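Local coordinates for protein methyltransferase (Pyrococcus horikoshii, PDB 1IXK) that probably methylates cytidine in RNA, perhaps tRNA, at carbon 5, using S-adenosyl-L-methionine as methyl donor, at residues T198-T202 / C247-P251. Sequence-based numbering, arbitrary orientation.
Sequences TGSGT and CSLEP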
ATOM      1  N   THR A 198       3.515  -8.515  -0.192  1.00 43.75           N
ATOM      2  CA  THR A 198       4.216  -9.783  -0.031  1.00 43.57           C
ATOM      3  C   THR A 198       5.625  -9.689  -0.614  1.00 42.93           C
ATOM      4  O   THR A 198       6.330 -10.693  -0.716  1.00 42.75           O
ATOM      5  CB  THR A 198       3.469 -10.925  -0.745  1.00 44.49           C
ATOM      6  OG1 THR A 198       3.415 -10.654  -2.151  1.00 44.69           O
ATOM      7  CG2 THR A 198       2.054 -11.056  -0.201  1.00 44.00           C
ATOM      8  N   GLY A 199       6.028  -8.478  -0.990  1.00 41.36           N
ATOM      9  CA  GLY A 199       7.350  -8.280  -1.555  1.00 39.04           C
ATOM     10  C   GLY A 199       8.464  -8.376  -0.529  1.00 37.18           C
ATOM     11  O   GLY A 199       8.242  -8.812   0.600  1.00 36.71           O
ATOM     12  N   SER A 200       9.665  -7.962  -0.930  1.00 35.33           N
ATOM     13  CA  SER A 200      10.845  -7.992  -0.068  1.00 33.89           C
ATOM     14  C   SER A 200      10.611  -7.275   1.253  1.00 32.63           C
ATOM     15  O   SER A 200      11.342  -7.475   2.219  1.00 31.26           O
ATOM     16  CB  SER A 200      12.031  -7.357  -0.795  1.00 31.99           C
ATOM     17  OG  SER A 200      12.426  -8.173  -1.882  1.00 38.22           O
ATOM     18  N   GLY A 201       9.577  -6.443   1.284  1.00 32.89           N
ATOM     19  CA  GLY A 201       9.255  -5.703   2.487  1.00 33.31           C
ATOM     20  C   GLY A 201       8.558  -6.544   3.532  1.00 34.83           C
ATOM     21  O   GLY A 201       8.570  -6.197   4.716  1.00 35.45           O
ATOM     22  N   THR A 202       7.929  -7.635   3.101  1.00 35.67           N
ATOM     23  CA  THR A 202       7.215  -8.525   4.009  1.00 37.56           C
ATOM     24  C   THR A 202       8.181  -9.536   4.634  1.00 38.24           C
ATOM     25  O   THR A 202       8.175  -9.725   5.854  1.00 40.10           O
ATOM     26  CB  THR A 202       6.052  -9.246   3.267  1.00 38.72           C
ATOM     27  OG1 THR A 202       6.541  -9.949   2.109  1.00 40.59           O
ATOM     28  CG2 THR A 202       5.021  -8.206   2.835  1.00 40.47           C
ATOM     29  N   CYS A 247       5.173  -3.281  -1.401  1.00 15.38           N
ATOM     30  CA  CYS A 247       5.675  -3.696  -0.100  1.00 19.74           C
ATOM     31  C   CYS A 247       7.023  -4.351  -0.336  1.00 18.88           C
ATOM     32  O   CYS A 247       7.343  -5.388   0.239  1.00 18.81           O
ATOM     33  CB  CYS A 247       4.716  -4.676   0.564  1.00 23.05           C
ATOM     34  SG  CYS A 247       3.396  -3.840   1.496  1.00 32.30           S
ATOM     35  N   SER A 248       7.812  -3.720  -1.198  1.00 18.02           N
ATOM     36  CA  SER A 248       9.134  -4.219  -1.545  1.00 17.15           C
ATOM     37  C   SER A 248      10.207  -3.201  -1.190  1.00 17.04           C
ATOM     38  O   SER A 248       9.962  -1.996  -1.215  1.00 16.75           O
ATOM     39  CB  SER A 248       9.193  -4.516  -3.047  1.00 18.92           C
ATOM     40  OG  SER A 248      10.514  -4.809  -3.471  1.00 19.09           O
ATOM     41  N   LEU A 249      11.396  -3.692  -0.861  1.00 14.97           N
ATOM     42  CA  LEU A 249      12.519  -2.822  -0.534  1.00 16.47           C
ATOM     43  C   LEU A 249      13.389  -2.595  -1.771  1.00 15.71           C
ATOM     44  O   LEU A 249      14.236  -1.698  -1.785  1.00 16.03           O
ATOM     45  CB  LEU A 249      13.390  -3.459   0.549  1.00 16.17           C
ATOM     46  CG  LEU A 249      12.785  -3.634   1.937  1.00 19.16           C
ATOM     47  CD1 LEU A 249      13.726  -4.476   2.793  1.00 20.23           C
ATOM     48  CD2 LEU A 249      12.547  -2.266   2.555  1.00 19.36           C
ATOM     49  N   GLU A 250      13.164  -3.398  -2.807  1.00 15.00           N
ATOM     50  CA  GLU A 250      13.970  -3.326  -4.030  1.00 15.76           C
ATOM     51  C   GLU A 250      13.767  -2.082  -4.884  1.00 14.51           C
ATOM     52  O   GLU A 250      12.646  -1.764  -5.289  1.00 13.80           O
ATOM     53  CB  GLU A 250      13.722  -4.554  -4.926  1.00 17.43           C
ATOM     54  CG  GLU A 250      13.679  -5.910  -4.227  1.00 18.29           C
ATOM     55  CD  GLU A 250      14.841  -6.142  -3.285  1.00 20.00           C
ATOM     56  OE1 GLU A 250      15.983  -5.757  -3.618  1.00 17.65           O
ATOM     57  OE2 GLU A 250      14.613  -6.721  -2.206  1.00 20.98           O
ATOM     58  N   PRO A 251      14.859  -1.365  -5.184  1.00 13.82           N
ATOM     59  CA  PRO A 251      14.744  -0.161  -6.010  1.00 14.12           C
ATOM     60  C   PRO A 251      14.173  -0.491  -7.391  1.00 13.56           C
ATOM     61  O   PRO A 251      13.488   0.330  -7.992  1.00 12.59           O
ATOM     62  CB  PRO A 251      16.183   0.343  -6.092  1.00 14.18           C
ATOM     63  CG  PRO A 251      16.768  -0.090  -4.779  1.00 15.97           C
ATOM     64  CD  PRO A 251      16.219  -1.499  -4.631  1.00 14.53           C
TER
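Two loops of the Rossmann-like class I methyltransferase fold, one carrying the predicted nucleophile, meet here, joined by Ser-200 and Glu-250 and by the backbones of Gly-201 and Cys-247. Segment 198-202 follows strand 188-194, and segment 247-251 follows the neighbouring parallel strand 240-246. Cys-247 is that nucleophile; in this crystal its SG is tied to Cys-197 in a disulfide. Its carbonyl O takes a weak hydrogen bond from Gly-201 N at 2.7 Å, doubtful because the nitrogen is crowded in the model. Gly-201 suits this spot, since a CB there would run into Cys-247 O. Ser-200 OG donates to Glu-250 OE2 at 2.6 Å, on the anti side of the carboxylate and 17° from its plane. Arg-213 NH1 also hydrogen-bonds this OG. The Glu-250 chain bends at chi2 (-49°), which helps turn OE2 to Ser-200 OG. Tyr-24 OH also hydrogen-bonds OE2, and Arg-23 forms a salt bridge with OE1, so the carboxylate links both loops to helix 18-28. With an alanine here, Arg-23 is likely to lose this counter-charge, and Ser-200 OG and Tyr-24 OH their shared partner. Ser-248 OG, hydrogen-bonded to Glu-253 OE2, closes an ST turn, accepting from Glu-250 N at 3.1 Å. Across the contact, Leu-249 CD1 lies 3.9 Å from Ser-200 O.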